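Local structure of glycoside hydrolase family 12 (Spirochaeta thermophila, 5LU3) at residues Asp23-Thr28 / Gly66-His71; Arg33-Trp38 / Ser79-Lys84. The protein probably degrades cellulose as a whole enzyme, of which this chain is the carbohydrate-binding module 64, a type A sugar-binding domain. All coordinates share one frame; numbering follows the deposited sequence.

Overall arrangement
Interaction 1 lies at one end of the module, where the calcium-binding loop Asp23-Thr28 meets the start of strand 68-74; interaction 2 joins two strands of the second sheet, 33-40 and 80-85. The centres of the two contacts are about 13 Å apart. Interaction 2 is nearer the core, its centre about 6 Å from the chain's centre against about 9 Å, with six of twelve residues buried against two of seven. The loop makes no hydrogen bond to 66-71 and relies on stacked rings and CH-pi contacts, whereas the strands share six backbone hydrogen bonds, with a polar network on one face. They meet where Phe25 CZ lies 3.7 Å from Val35 CG2 and Ile70 CD1 3.9 Å from Met83 CE.

Interaction 1 (Asp23-Thr28 / Gly66-His71); sequences DDFSTT and GYWYIH
The calcium-binding loop after strand 16-22 lies against the start of strand 68-74, with Phe25 set over Trp68 and Asp23 over Tyr67. Phe25 and Trp68 make the buried part of the contact. The Phe25 ring stacks face to face on the five-membered ring of the indole, the centroids 4.1 Å apart and the planes at 19°. Beside this stack, Phe25 CB sits over the centre of the six-membered ring, 3.3 Å from its centroid and only 6° off the normal, a close CH-pi contact. The exchange is mutual, since Trp68 CB lies over the Phe25 ring, 4.2 Å from that centroid. With Phe25 CG anti to its own carbonyl carbon (chi1 -83°), CG comes to 3.7 Å from Trp68 CD2. Thr27 CG2 approaches the indole edge near the ring plane, 3.7 Å from Trp68 CH2. The indole is held at its polar end as well, because Trp68 NE1 donates to Val60 O.

At the loop's first residue the contact is less buried. Asp23 CB rests over the centre of the Tyr67 ring, 3.7 Å from its centroid, and the two side chains run alongside each other in the same direction. Tyr67 OH is hydrogen-bonded to Glu5 OE2, while Asp23 OD1 ligates the calcium ion. Asp24 OD1 is a second ligand, its carboxylate held from the other oxygen by Leu8 N, which donates to OD2; Asp7 also binds the ion. The arrangement is that of an aspartate-rich calcium site in a loop, seated on aromatic side chains where strand 16-22 ends and strand 68-74 begins.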
loop_
_atom_site.group_PDB
_atom_site.type_symbol
_atom_site.label_atom_id
_atom_site.label_comp_id
_atom_site.label_asym_id
_atom_site.label_seq_id
_atom_site.Cartn_x
_atom_site.Cartn_y
_atom_site.Cartn_z
ATOM N N ASP A 23 10.676 1.160 -1.367
ATOM C CA ASP A 23 11.194 2.487 -1.074
ATOM C C ASP A 23 10.707 3.519 -2.100
ATOM O O ASP A 23 11.322 4.581 -2.207
ATOM C CB ASP A 23 12.714 2.500 -0.910
ATOM C CG ASP A 23 13.460 2.209 -2.182
ATOM O OD1 ASP A 23 12.829 1.836 -3.173
ATOM O OD2 ASP A 23 14.715 2.365 -2.202
ATOM N N ASP A 24 9.609 3.221 -2.822
ATOM C CA ASP A 24 9.230 4.009 -4.009
ATOM C C ASP A 24 8.119 5.028 -3.743
ATOM O O ASP A 24 7.690 5.693 -4.689
ATOM C CB ASP A 24 8.739 3.076 -5.130
ATOM C CG ASP A 24 9.792 2.320 -5.798
ATOM O OD1 ASP A 24 10.984 2.627 -5.659
ATOM O OD2 ASP A 24 9.430 1.385 -6.591
ATOM N N PHE A 25 7.612 5.131 -2.507
ATOM C CA PHE A 25 6.537 6.101 -2.272
ATOM C C PHE A 25 6.997 7.535 -2.498
ATOM O O PHE A 25 8.133 7.890 -2.199
ATOM C CB PHE A 25 5.987 6.039 -0.841
ATOM C CG PHE A 25 4.948 4.985 -0.588
ATOM C CD1 PHE A 25 4.900 3.793 -1.268
ATOM C CD2 PHE A 25 3.967 5.231 0.362
ATOM C CE1 PHE A 25 3.911 2.844 -0.996
ATOM C CE2 PHE A 25 2.979 4.305 0.643
ATOM C CZ PHE A 25 2.963 3.101 -0.018
ATOM N N SER A 26 6.073 8.373 -2.951
ATOM C CA SER A 26 6.331 9.807 -3.023
ATOM C C SER A 26 6.582 10.360 -1.607
ATOM O O SER A 26 5.827 10.050 -0.675
ATOM C CB SER A 26 5.132 10.539 -3.631
ATOM O OG SER A 26 5.496 11.895 -3.879
ATOM N N THR A 27 7.632 11.152 -1.462
ATOM C CA THR A 27 7.870 11.931 -0.259
ATOM C C THR A 27 7.683 13.415 -0.463
ATOM O O THR A 27 7.996 14.198 0.424
ATOM C CB THR A 27 9.288 11.685 0.260
ATOM O OG1 THR A 27 10.239 12.078 -0.732
ATOM C CG2 THR A 27 9.487 10.227 0.609
ATOM N N THR A 28 7.309 13.813 -1.658
ATOM C CA THR A 28 6.899 15.157 -1.919
ATOM C C THR A 28 5.395 15.165 -2.153
ATOM O O THR A 28 4.782 14.157 -2.528
ATOM C CB THR A 28 7.656 15.745 -3.104
ATOM O OG1 THR A 28 7.410 14.952 -4.238
ATOM C CG2 THR A 28 9.143 15.753 -2.858
ATOM N N GLY A 66 13.789 4.502 5.568
ATOM C CA GLY A 66 13.294 5.014 4.299
ATOM C C GLY A 66 12.372 4.090 3.506
ATOM O O GLY A 66 12.059 4.375 2.374
ATOM N N TYR A 67 11.971 2.976 4.084
ATOM C CA TYR A 67 11.076 2.043 3.438
ATOM C C TYR A 67 9.657 2.131 3.971
ATOM O O TYR A 67 9.382 2.648 5.042
ATOM C CB TYR A 67 11.594 0.593 3.603
ATOM C CG TYR A 67 12.558 0.187 2.516
ATOM C CD1 TYR A 67 13.862 0.649 2.480
ATOM C CD2 TYR A 67 12.162 -0.683 1.526
ATOM C CE1 TYR A 67 14.721 0.261 1.448
ATOM C CE2 TYR A 67 12.979 -1.067 0.511
ATOM C CZ TYR A 67 14.251 -0.599 0.459
ATOM O OH TYR A 67 15.058 -0.994 -0.593
ATOM N N TRP A 68 8.753 1.577 3.162
ATOM C CA TRP A 68 7.360 1.392 3.538
ATOM C C TRP A 68 7.089 -0.108 3.615
ATOM O O TRP A 68 7.257 -0.819 2.621
ATOM C CB TRP A 68 6.413 2.102 2.535
ATOM C CG TRP A 68 6.495 3.596 2.641
ATOM C CD1 TRP A 68 5.689 4.397 3.368
ATOM C CD2 TRP A 68 7.449 4.447 2.022
ATOM N NE1 TRP A 68 6.059 5.708 3.240
ATOM C CE2 TRP A 68 7.160 5.764 2.423
ATOM C CE3 TRP A 68 8.520 4.228 1.168
ATOM C CZ2 TRP A 68 7.913 6.862 1.985
ATOM C CZ3 TRP A 68 9.264 5.321 0.738
ATOM C CH2 TRP A 68 8.952 6.611 1.149
ATOM N N TYR A 69 6.675 -0.556 4.802
ATOM C CA TYR A 69 6.400 -1.957 5.112
ATOM C C TYR A 69 4.896 -2.155 5.182
ATOM O O TYR A 69 4.223 -1.558 6.023
ATOM C CB TYR A 69 7.054 -2.310 6.462
ATOM C CG TYR A 69 8.560 -2.280 6.379
ATOM C CD1 TYR A 69 9.284 -3.412 6.007
ATOM C CD2 TYR A 69 9.276 -1.131 6.666
ATOM C CE1 TYR A 69 10.650 -3.380 5.895
ATOM C CE2 TYR A 69 10.673 -1.093 6.525
ATOM C CZ TYR A 69 11.356 -2.236 6.166
ATOM O OH TYR A 69 12.743 -2.251 6.035
ATOM N N ILE A 70 4.391 -2.965 4.254
ATOM C CA ILE A 70 2.953 -3.101 3.999
ATOM C C ILE A 70 2.487 -4.492 4.378
ATOM O O ILE A 70 3.070 -5.483 3.936
ATOM C CB ILE A 70 2.686 -2.868 2.504
ATOM C CG1 ILE A 70 3.234 -1.514 2.044
ATOM C CG2 ILE A 70 1.200 -2.997 2.206
ATOM C CD1 ILE A 70 3.885 -1.558 0.705
ATOM N N HIS A 71 1.419 -4.533 5.172
ATOM C CA HIS A 71 0.753 -5.775 5.528
ATOM C C HIS A 71 -0.657 -5.735 4.971
ATOM O O HIS A 71 -1.433 -4.850 5.299
ATOM C CB HIS A 71 0.730 -5.876 7.043
ATOM C CG HIS A 71 0.108 -7.117 7.582
ATOM N ND1 HIS A 71 -0.106 -7.267 8.927
ATOM C CD2 HIS A 71 -0.403 -8.233 6.997
ATOM C CE1 HIS A 71 -0.679 -8.433 9.165
ATOM N NE2 HIS A 71 -0.880 -9.035 8.009
#

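Interaction 2 (Arg33-Trp38 / Ser79-Lys84); sequences RYVNSW and SHVEMK. With FMT (formic acid), chain F.
Val35 packs beside Met83 on one face of an antiparallel strand pair, CG2 of the former 4.0 Å from CG of the latter. Val35 CG1 and Val81 CG2, 4.3 Å apart, continue this buried apolar side, with small Ser37 next to Val81. Tyr34, Asn36 and Trp38 each exchange two backbone hydrogen bonds with Lys84, Glu82 and His80.

On the opposite face Tyr34 is buried, its ring stacked with Trp54. Its OH donates to Glu82 OE2 at 2.6 Å and touches Lys84 CG at 3.5 Å. The solvent side is at exposed Trp38 and at a water bridging Glu82 OE2 to Asn36 ND2. His80 CD2 lies 3.2 Å from Trp38 CZ2, in an offset stack of the imidazole on the six-membered ring of Trp38, planes at 24°. His80 NE2 donates to Glu82 OE1 at 2.7 Å. A phenylalanine in place of Tyr34 would probably leave Glu82 OE2 with the water alone of these two donors, the carboxylate then held mainly through His80.

Arg33 NE donates to O1 of a formic acid (2.8 Å), probably from the crystallisation liquor, and NH2 to Asp24 O. Strands 10-13 and 55-56 flank the pair, while Leu43, Ile70 and Tyr72 of the other sheet pack against the valine-methionine face.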
loop_
_atom_site.group_PDB
_atom_site.type_symbol
_atom_site.label_atom_id
_atom_site.label_comp_id
_atom_site.label_asym_id
_atom_site.label_seq_id
_atom_site.Cartn_x
_atom_site.Cartn_y
_atom_site.Cartn_z
ATOM N N ARG A 33 -0.325 10.646 -6.549
ATOM C CA ARG A 33 0.390 9.406 -6.222
ATOM C C ARG A 33 -0.188 8.910 -4.923
ATOM O O ARG A 33 -0.023 9.552 -3.895
ATOM C CB ARG A 33 1.892 9.675 -6.148
ATOM C CG ARG A 33 2.466 9.879 -7.545
ATOM C CD ARG A 33 3.988 9.909 -7.527
ATOM N NE ARG A 33 4.509 8.640 -7.055
ATOM C CZ ARG A 33 5.741 8.361 -6.652
ATOM N NH1 ARG A 33 6.746 9.259 -6.668
ATOM N NH2 ARG A 33 5.947 7.114 -6.262
ATOM N N TYR A 34 -0.917 7.797 -4.992
ATOM C CA TYR A 34 -1.807 7.369 -3.903
ATOM C C TYR A 34 -1.755 5.878 -3.681
ATOM O O TYR A 34 -1.117 5.124 -4.426
ATOM C CB TYR A 34 -3.257 7.853 -4.216
ATOM C CG TYR A 34 -3.871 7.090 -5.361
ATOM C CD1 TYR A 34 -3.689 7.489 -6.667
ATOM C CD2 TYR A 34 -4.617 5.938 -5.140
ATOM C CE1 TYR A 34 -4.176 6.736 -7.710
ATOM C CE2 TYR A 34 -5.121 5.207 -6.178
ATOM C CZ TYR A 34 -4.895 5.606 -7.458
ATOM O OH TYR A 34 -5.417 4.854 -8.479
ATOM N N VAL A 35 -2.408 5.506 -2.590
ATOM C CA VAL A 35 -2.722 4.118 -2.226
ATOM C C VAL A 35 -4.231 4.047 -2.035
ATOM O O VAL A 35 -4.832 4.946 -1.416
ATOM C CB VAL A 35 -2.026 3.731 -0.896
ATOM C CG1 VAL A 35 -2.386 2.308 -0.477
ATOM C CG2 VAL A 35 -0.510 3.843 -1.020
ATOM N N ASN A 36 -4.867 3.009 -2.577
ATOM C CA ASN A 36 -6.282 2.778 -2.313
ATOM C C ASN A 36 -6.550 1.288 -2.270
ATOM O O ASN A 36 -5.785 0.492 -2.808
ATOM C CB ASN A 36 -7.141 3.494 -3.397
ATOM C CG ASN A 36 -8.578 3.683 -2.984
ATOM O OD1 ASN A 36 -8.915 3.640 -1.794
ATOM N ND2 ASN A 36 -9.432 3.896 -3.955
ATOM N N SER A 37 -7.619 0.912 -1.586
ATOM C CA SER A 37 -7.969 -0.475 -1.422
ATOM C C SER A 37 -9.458 -0.587 -1.208
ATOM O O SER A 37 -10.128 0.365 -0.823
ATOM C CB SER A 37 -7.178 -1.098 -0.273
ATOM O OG SER A 37 -7.377 -0.387 0.949
ATOM N N TRP A 38 -9.930 -1.788 -1.425
ATOM C CA TRP A 38 -11.309 -2.155 -1.116
ATOM C C TRP A 38 -11.415 -3.636 -0.796
ATOM O O TRP A 38 -10.624 -4.459 -1.261
ATOM C CB TRP A 38 -12.284 -1.761 -2.213
ATOM C CG TRP A 38 -11.918 -2.153 -3.571
ATOM C CD1 TRP A 38 -12.192 -3.325 -4.192
ATOM C CD2 TRP A 38 -11.273 -1.327 -4.543
ATOM N NE1 TRP A 38 -11.752 -3.299 -5.485
ATOM C CE2 TRP A 38 -11.192 -2.076 -5.740
ATOM C CE3 TRP A 38 -10.736 -0.034 -4.516
ATOM C CZ2 TRP A 38 -10.617 -1.565 -6.897
ATOM C CZ3 TRP A 38 -10.160 0.461 -5.649
ATOM C CH2 TRP A 38 -10.110 -0.303 -6.837
ATOM N N SER A 79 -10.959 -8.666 -3.223
ATOM C CA SER A 79 -10.089 -7.864 -2.384
ATOM C C SER A 79 -8.999 -7.221 -3.272
ATOM O O SER A 79 -8.494 -7.848 -4.196
ATOM C CB SER A 79 -9.434 -8.756 -1.339
ATOM O OG SER A 79 -10.348 -9.248 -0.379
ATOM N N HIS A 80 -8.627 -5.976 -2.994
ATOM C CA HIS A 80 -7.755 -5.241 -3.891
ATOM C C HIS A 80 -6.970 -4.148 -3.169
ATOM O O HIS A 80 -7.522 -3.444 -2.332
ATOM C CB HIS A 80 -8.622 -4.591 -4.973
ATOM C CG HIS A 80 -7.871 -3.716 -5.914
ATOM N ND1 HIS A 80 -7.169 -4.205 -6.991
ATOM C CD2 HIS A 80 -7.710 -2.377 -5.936
ATOM C CE1 HIS A 80 -6.631 -3.200 -7.653
ATOM N NE2 HIS A 80 -6.956 -2.080 -7.041
ATOM N N VAL A 81 -5.717 -3.965 -3.593
ATOM C CA VAL A 81 -4.955 -2.761 -3.276
ATOM C C VAL A 81 -4.290 -2.275 -4.559
ATOM O O VAL A 81 -3.929 -3.056 -5.440
ATOM C CB VAL A 81 -3.891 -3.008 -2.175
ATOM C CG1 VAL A 81 -2.789 -3.973 -2.598
ATOM C CG2 VAL A 81 -3.294 -1.693 -1.688
ATOM N N GLU A 82 -4.076 -0.969 -4.631
ATOM C CA GLU A 82 -3.240 -0.355 -5.668
ATOM C C GLU A 82 -2.447 0.816 -5.096
ATOM O O GLU A 82 -2.915 1.522 -4.213
ATOM C CB GLU A 82 -4.060 0.104 -6.873
ATOM C CG GLU A 82 -5.101 1.174 -6.571
ATOM C CD GLU A 82 -6.130 1.351 -7.655
ATOM O OE1 GLU A 82 -6.603 0.321 -8.185
ATOM O OE2 GLU A 82 -6.482 2.499 -7.961
ATOM N N MET A 83 -1.243 0.984 -5.631
ATOM C CA MET A 83 -0.310 2.035 -5.224
ATOM C C MET A 83 0.277 2.543 -6.505
ATOM O O MET A 83 1.035 1.841 -7.164
ATOM C CB MET A 83 0.768 1.439 -4.308
ATOM C CG MET A 83 0.215 0.561 -3.221
ATOM S SD MET A 83 1.480 -0.027 -2.113
ATOM C CE MET A 83 0.502 -1.156 -1.160
ATOM N N LYS A 84 -0.194 3.705 -6.943
ATOM C CA LYS A 84 -0.000 4.100 -8.342
ATOM C C LYS A 84 -0.228 5.590 -8.549
ATOM O O LYS A 84 -0.495 6.328 -7.591
ATOM C CB LYS A 84 -0.880 3.217 -9.246
ATOM C CG LYS A 84 -2.341 3.178 -8.838
ATOM C CD LYS A 84 -3.139 2.363 -9.832
ATOM C CE LYS A 84 -3.565 3.196 -11.007
ATOM N NZ LYS A 84 -4.347 2.311 -11.920
HETATM C C FMT F . 3.847 5.754 -8.685
HETATM O O1 FMT F . 3.229 6.223 -7.622
HETATM O O2 FMT F . 3.529 4.645 -9.371
HETATM O O HOH W 1 -8.731 3.651 -6.792
#